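Local coordinates for protein metallo-beta-lactamase 1 (Acinetobacter baumannii, PDB 5MMD) that probably hydrolyses beta-lactam antibiotics to substituted beta-amino acids as a zinc-dependent class B beta-lactamase of the periplasm, at residues A[51-54]-A[55-58]. Sequence-based numbering, arbitrary orientation.
Sequences PWSE and SDTE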
ATOM      1  N   PRO A  51       6.307   3.754  -5.968  1.00  9.81           N
ATOM      2  CA  PRO A  51       6.767   5.029  -5.401  1.00 11.12           C
ATOM      3  C   PRO A  51       5.913   6.195  -5.934  1.00 10.89           C
ATOM      4  O   PRO A  51       5.128   6.016  -6.862  1.00 10.11           O
ATOM      5  CB  PRO A  51       8.223   5.105  -5.875  1.00 12.18           C
ATOM      6  CG  PRO A  51       8.669   3.678  -5.902  1.00 12.43           C
ATOM      7  CD  PRO A  51       7.427   2.952  -6.481  1.00 10.30           C
ATOM      8  N   TRP A  52       6.084   7.373  -5.350  1.00 11.31           N
ATOM      9  CA  TRP A  52       5.307   8.554  -5.660  1.00 12.46           C
ATOM     10  C   TRP A  52       5.719   9.270  -6.932  1.00 13.31           C
ATOM     11  O   TRP A  52       5.261  10.380  -7.165  1.00 14.49           O
ATOM     12  CB  TRP A  52       5.423   9.562  -4.513  1.00 12.67           C
ATOM     13  CG  TRP A  52       4.207  10.348  -4.189  1.00 10.97           C
ATOM     14  CD1 TRP A  52       3.230  10.780  -5.036  1.00 11.96           C
ATOM     15  CD2 TRP A  52       3.845  10.821  -2.888  1.00 11.97           C
ATOM     16  NE1 TRP A  52       2.281  11.505  -4.344  1.00 12.08           N
ATOM     17  CE2 TRP A  52       2.626  11.528  -3.017  1.00 12.19           C
ATOM     18  CE3 TRP A  52       4.441  10.717  -1.627  1.00 10.63           C
ATOM     19  CZ2 TRP A  52       1.989  12.144  -1.925  1.00 11.93           C
ATOM     20  CZ3 TRP A  52       3.806  11.293  -0.544  1.00 11.26           C
ATOM     21  CH2 TRP A  52       2.576  12.000  -0.698  1.00 12.13           C
ATOM     22  N   SER A  53       6.578   8.678  -7.750  1.00 14.09           N
ATOM     23  CA  SER A  53       7.005   9.330  -8.997  1.00 16.34           C
ATOM     24  C   SER A  53       7.523   8.319 -10.011  1.00 17.56           C
ATOM     25  O   SER A  53       7.955   7.207  -9.642  1.00 17.52           O
ATOM     26  CB  SER A  53       8.087  10.388  -8.729  1.00 17.23           C
ATOM     27  OG  SER A  53       9.362   9.807  -8.429  1.00 17.05           O
ATOM     28  N   GLU A  54       7.447   8.700 -11.283  1.00 19.29           N
ATOM     29  CA  GLU A  54       8.002   7.896 -12.368  1.00 20.09           C
ATOM     30  C   GLU A  54       9.494   7.681 -12.146  1.00 21.07           C
ATOM     31  O   GLU A  54      10.005   6.550 -12.243  1.00 20.41           O
ATOM     32  CB  GLU A  54       7.743   8.586 -13.696  1.00 22.44           C
ATOM     33  CG  GLU A  54       8.289   7.879 -14.889  1.00 22.87           C
ATOM     34  CD  GLU A  54       7.841   8.518 -16.185  1.00 25.21           C
ATOM     35  OE1 GLU A  54       6.617   8.711 -16.386  1.00 25.39           O
ATOM     36  OE2 GLU A  54       8.738   8.826 -16.994  1.00 27.28           O
ATOM     37  N   SER A  55      10.189   8.777 -11.841  1.00 22.03           N
ATOM     38  CA  SER A  55      11.626   8.713 -11.593  1.00 22.45           C
ATOM     39  C   SER A  55      11.944   7.665 -10.530  1.00 20.58           C
ATOM     40  O   SER A  55      12.798   6.799 -10.736  1.00 20.41           O
ATOM     41  CB  SER A  55      12.169  10.070 -11.139  1.00 23.45           C
ATOM     42  OG  SER A  55      13.575   9.980 -10.880  1.00 24.34           O
ATOM     43  N   ASP A  56      11.275   7.758  -9.382  1.00 19.10           N
ATOM     44  CA  ASP A  56      11.595   6.857  -8.284  1.00 18.20           C
ATOM     45  C   ASP A  56      11.102   5.421  -8.554  1.00 17.46           C
ATOM     46  O   ASP A  56      11.660   4.488  -8.014  1.00 17.07           O
ATOM     47  CB  ASP A  56      11.028   7.389  -6.964  1.00 17.90           C
ATOM     48  CG  ASP A  56      11.808   8.587  -6.452  1.00 19.09           C
ATOM     49  OD1 ASP A  56      13.037   8.613  -6.620  1.00 19.99           O
ATOM     50  OD2 ASP A  56      11.192   9.517  -5.934  1.00 19.66           O
ATOM     51  N   THR A  57      10.081   5.254  -9.383  1.00 16.28           N
ATOM     52  CA  THR A  57       9.633   3.922  -9.770  1.00 16.46           C
ATOM     53  C   THR A  57      10.745   3.300 -10.614  1.00 17.45           C
ATOM     54  O   THR A  57      11.166   2.186 -10.339  1.00 16.90           O
ATOM     55  CB  THR A  57       8.289   3.918 -10.534  1.00 15.36           C
ATOM     56  OG1 THR A  57       7.256   4.386  -9.661  1.00 13.36           O
ATOM     57  CG2 THR A  57       7.929   2.479 -11.007  1.00 13.37           C
ATOM     58  N   GLU A  58      11.275   4.038 -11.592  1.00 19.76           N
ATOM     59  CA  GLU A  58      12.436   3.535 -12.338  1.00 23.07           C
ATOM     60  C   GLU A  58      13.600   3.219 -11.407  1.00 23.51           C
ATOM     61  O   GLU A  58      14.274   2.193 -11.597  1.00 22.82           O
ATOM     62  CB  GLU A  58      12.925   4.512 -13.423  1.00 26.01           C
ATOM     63  CG  GLU A  58      14.187   3.967 -14.139  1.00 28.68           C
ATOM     64  CD  GLU A  58      15.526   4.412 -13.503  1.00 30.75           C
ATOM     65  OE1 GLU A  58      15.525   5.404 -12.737  1.00 31.32           O
ATOM     66  OE2 GLU A  58      16.594   3.768 -13.746  1.00 32.72           O
TER
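Ser53 is the N-cap of helix 54-66, and its side chain meets the first turn at Asp56. Ser53 OG accepts from Asp56 N at 3.0 Å, with an N-H...O angle of 160°. The same hydroxyl makes a weak hydrogen bond to Asp56 OD2, 3.1 Å from Ser53 OG. A chi1 of 74° brings Ser53 OG in beside both backbone arms of its residue, where it meets Asp56 N. Asp56 OD1 has a further weak bond from Leu8 N, linking the cap to the N-terminal part of the chain.

Ser53 O is gripped twice by Thr57. Thr57 N donates to Ser53 O at 2.9 Å, and Thr57 OG1 donates to the same oxygen at 2.9 Å. The two donors come from opposite faces of the carbonyl plane. The next helical bond runs from Glu58 N to Glu54 O, 2.9 Å long and nearly straight at 175°.

Pro51 packs its ring against this turn. Pro51 CB lies 3.8 Å from Asp56 CB, and Pro51 CD lies 3.5 Å from Thr57 OG1. The other neighbours of Pro51 include His20 and Ser22 of strand 17-26. Thr57 also touches Trp89 and Leu90 of helix 87-92. Ser53 caps the helix N-terminus, and Pro51 and Thr57 pack beside it, where the loop after strand 44-48 enters helix 54-66 of the metallo-beta-lactamase fold.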